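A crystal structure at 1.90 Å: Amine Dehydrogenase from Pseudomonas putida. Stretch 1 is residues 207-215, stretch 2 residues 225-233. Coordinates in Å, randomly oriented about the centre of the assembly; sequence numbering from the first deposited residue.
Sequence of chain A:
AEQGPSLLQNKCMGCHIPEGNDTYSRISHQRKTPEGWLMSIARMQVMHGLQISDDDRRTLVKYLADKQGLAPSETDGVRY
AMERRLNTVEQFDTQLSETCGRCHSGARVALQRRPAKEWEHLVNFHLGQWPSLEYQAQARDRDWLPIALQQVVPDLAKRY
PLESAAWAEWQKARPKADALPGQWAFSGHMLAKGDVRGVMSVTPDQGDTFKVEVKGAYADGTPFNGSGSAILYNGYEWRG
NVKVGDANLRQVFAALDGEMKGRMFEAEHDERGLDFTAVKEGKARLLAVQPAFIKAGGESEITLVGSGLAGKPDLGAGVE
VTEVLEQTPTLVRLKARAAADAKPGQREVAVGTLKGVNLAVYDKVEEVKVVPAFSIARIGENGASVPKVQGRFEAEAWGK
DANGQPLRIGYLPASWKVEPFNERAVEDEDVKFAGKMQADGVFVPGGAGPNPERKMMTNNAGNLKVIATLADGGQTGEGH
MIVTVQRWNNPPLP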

# COMPACT_ATOMS: atom_id res chain seq x y z
N GLY A 207 37.81 -2.22 -7.78
CA GLY A 207 36.84 -2.89 -8.64
C GLY A 207 35.88 -2.07 -9.48
O GLY A 207 36.30 -1.36 -10.40
N ASP A 208 34.58 -2.23 -9.24
CA ASP A 208 33.55 -1.48 -9.98
C ASP A 208 33.00 -0.31 -9.17
O ASP A 208 31.90 0.18 -9.44
N THR A 209 33.77 0.13 -8.18
CA THR A 209 33.39 1.26 -7.34
C THR A 209 34.22 2.47 -7.78
O THR A 209 35.25 2.33 -8.45
N PHE A 210 33.76 3.67 -7.42
CA PHE A 210 34.45 4.90 -7.80
C PHE A 210 34.32 5.94 -6.70
O PHE A 210 33.49 5.81 -5.79
N LYS A 211 35.17 6.96 -6.80
CA LYS A 211 35.15 8.11 -5.91
C LYS A 211 34.42 9.14 -6.77
O LYS A 211 34.60 9.17 -7.99
N VAL A 212 33.57 9.95 -6.17
CA VAL A 212 32.79 10.93 -6.93
C VAL A 212 32.87 12.32 -6.32
O VAL A 212 32.82 12.49 -5.11
N GLU A 213 32.97 13.31 -7.20
CA GLU A 213 33.05 14.70 -6.77
C GLU A 213 32.09 15.53 -7.61
O GLU A 213 32.19 15.56 -8.83
N VAL A 214 31.15 16.18 -6.95
CA VAL A 214 30.17 17.01 -7.62
C VAL A 214 30.51 18.46 -7.35
O VAL A 214 30.70 18.86 -6.19
N LYS A 215 30.63 19.25 -8.41
CA LYS A 215 30.93 20.67 -8.29
C LYS A 215 29.98 21.49 -9.15
O LYS A 215 30.06 21.46 -10.37
N ASN A 225 27.87 21.33 -4.22
CA ASN A 225 29.18 20.69 -4.14
C ASN A 225 29.12 19.52 -3.16
O ASN A 225 28.62 19.65 -2.04
N GLY A 226 29.63 18.38 -3.60
CA GLY A 226 29.62 17.20 -2.76
C GLY A 226 30.68 16.19 -3.09
O GLY A 226 31.36 16.26 -4.11
N SER A 227 30.80 15.23 -2.19
CA SER A 227 31.77 14.15 -2.29
C SER A 227 31.07 12.86 -1.89
O SER A 227 30.24 12.85 -0.98
N GLY A 228 31.40 11.77 -2.58
CA GLY A 228 30.79 10.49 -2.26
C GLY A 228 31.40 9.36 -3.05
O GLY A 228 32.55 9.46 -3.50
N SER A 229 30.65 8.29 -3.22
CA SER A 229 31.14 7.14 -3.97
C SER A 229 30.01 6.48 -4.74
O SER A 229 28.84 6.79 -4.55
N ALA A 230 30.38 5.57 -5.63
CA ALA A 230 29.41 4.88 -6.44
C ALA A 230 29.91 3.50 -6.86
O ALA A 230 31.12 3.23 -6.84
N ILE A 231 28.97 2.62 -7.18
CA ILE A 231 29.25 1.27 -7.64
C ILE A 231 28.52 1.16 -8.96
O ILE A 231 27.53 1.85 -9.20
N LEU A 232 29.01 0.27 -9.82
CA LEU A 232 28.41 0.07 -11.12
C LEU A 232 28.02 -1.40 -11.26
O LEU A 232 28.87 -2.29 -11.16
N TYR A 233 26.72 -1.63 -11.44
CA TYR A 233 26.16 -2.97 -11.60
C TYR A 233 25.83 -3.25 -13.05
O TYR A 233 25.34 -2.38 -13.77

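Side-chain packing between two antiparallel strands, 209-215 and 225-233, of the amine dehydrogenase, followed along the second strand. Paired residues project to the same face of the sheet, so side chains meet mainly beside their cross-strand neighbours, while seven backbone hydrogen bonds hold the register. Asn-225 (chi1 m) lies next to Lys-215, whose chain bends back over it: Lys-215 CE is 3.6 Å from Asn-225 CB, and Asn-225 OD1 is 3.3 Å from Lys-215 CA. That bend, with chi1 off-well at -107° and chi2 p, also carries the ammonium group to its own strand, where Lys-215 NZ forms a salt bridge with Glu-213 OE1 at 3.1 Å and a weak hydrogen bond to Val-214 O at 3.2 Å. Gly-226 has no side chain; it pairs with Val-214 (t) through two backbone hydrogen bonds, Val-214 N to Gly-226 O and Gly-226 N to Val-214 O, both 2.8 Å. An ideal CB here would sit 4.3 Å from Val-214 CB. Ser-227 (t) shares the exposed face with Glu-213 (chi1 t), and their contact is loose, with Glu-213 OE1 4.5 Å from Ser-227 CB. Gly-228 again leaves only backbone opposite a valine: Val-212 N donates to Gly-228 O at 2.9 Å, and Gly-228 N donates to Val-212 O at 3.0 Å. Ser-229 (p) pairs with Lys-211 (m, then t throughout), but the extended lysine adds little to the contact. Ala-230 projects to the buried face with Val-212 and Phe-210. Its methyl packs diagonally against Val-212 (t), Ala-230 CB to Val-212 CG2 being 3.9 Å, and Phe-210 N donates to Ala-230 O at 2.7 Å. Ile-231 (chi1 m, chi2 t) turns to the other face and meets Thr-209 (p), with Ile-231 CG1 3.7 Å from Thr-209 CG2; the threonine hydroxyl OG1 is satisfied by a residue just outside the stretches. Leu-232 (chi1 t, chi2 off-well at -102°) points toward the first stretch, its CB 3.9 Å from Phe-210 CE2 at the edge of the ring, near its plane. The phenylalanine (chi1 m, chi2 -91°) thus joins this leucine in an apolar contact. Beside them, Leu-232 N donates to Asp-208 O at 2.9 Å, and one water links the same two residues, donating to Leu-232 O at 2.8 Å and weakly to Asp-208 OD1 at 3.3 Å. Asp-208 (m) points toward the second stretch, and its OD1 is also hydrogen-bonded elsewhere in the structure. Tyr-233 (m) points away and takes no part.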

# COMPACT_ATOMS: atom_id res chain seq x y z
CB ASP A 208 32.40 -2.40 -10.41
CG ASP A 208 32.79 -3.34 -11.54
OD1 ASP A 208 32.02 -4.28 -11.82
OD2 ASP A 208 33.86 -3.12 -12.16
CB THR A 209 33.61 0.96 -5.84
OG1 THR A 209 35.00 0.93 -5.56
CG2 THR A 209 33.01 -0.38 -5.47
CB PHE A 210 33.81 5.53 -9.05
CG PHE A 210 33.67 4.60 -10.22
CD1 PHE A 210 34.69 4.50 -11.17
CD2 PHE A 210 32.52 3.84 -10.40
CE1 PHE A 210 34.56 3.67 -12.27
CE2 PHE A 210 32.37 3.00 -11.50
CZ PHE A 210 33.39 2.92 -12.44
CB LYS A 211 36.56 8.62 -5.60
CG LYS A 211 37.38 7.72 -4.68
CD LYS A 211 38.64 8.46 -4.23
CE LYS A 211 39.52 7.63 -3.30
NZ LYS A 211 40.73 8.40 -2.84
CB VAL A 212 31.28 10.51 -7.02
CG1 VAL A 212 30.53 11.41 -7.98
CG2 VAL A 212 31.14 9.05 -7.46
CB GLU A 213 34.48 15.22 -6.94
CG GLU A 213 34.72 16.59 -6.34
CD GLU A 213 35.58 16.54 -5.08
OE1 GLU A 213 35.19 17.15 -4.05
OE2 GLU A 213 36.65 15.88 -5.12
CB VAL A 214 28.75 16.70 -7.11
CG1 VAL A 214 27.72 17.40 -7.95
CG2 VAL A 214 28.51 15.20 -7.12
CB LYS A 215 32.38 20.96 -8.67
CG LYS A 215 33.28 21.28 -7.48
CD LYS A 215 33.34 20.10 -6.52
CE LYS A 215 33.33 20.55 -5.06
NZ LYS A 215 33.06 19.40 -4.12
CB ASN A 225 30.25 21.68 -3.69
CG ASN A 225 30.35 22.89 -4.62
OD1 ASN A 225 30.34 22.75 -5.84
ND2 ASN A 225 30.45 24.08 -4.04
CB SER A 227 32.93 14.42 -1.33
OG SER A 227 33.75 13.28 -1.15
CB SER A 229 31.79 6.14 -3.02
OG SER A 229 30.90 5.80 -1.98
CB ALA A 230 29.08 5.70 -7.66
CB ILE A 231 28.71 0.19 -6.66
CG1 ILE A 231 29.37 0.34 -5.29
CG2 ILE A 231 29.03 -1.22 -7.20
CD1 ILE A 231 28.96 -0.74 -4.28
CB LEU A 232 29.42 0.51 -12.20
CG LEU A 232 29.08 0.74 -13.67
CD1 LEU A 232 29.52 -0.43 -14.52
CD2 LEU A 232 27.62 1.08 -13.87
CB TYR A 233 24.86 -3.10 -10.81
CG TYR A 233 25.00 -2.92 -9.32
CD1 TYR A 233 24.56 -1.74 -8.71
CD2 TYR A 233 25.51 -3.93 -8.52
CE1 TYR A 233 24.63 -1.58 -7.34
CE2 TYR A 233 25.59 -3.78 -7.14
CZ TYR A 233 25.14 -2.61 -6.56
OH TYR A 233 25.19 -2.46 -5.20
O HOH W 1 29.40 -3.41 -13.68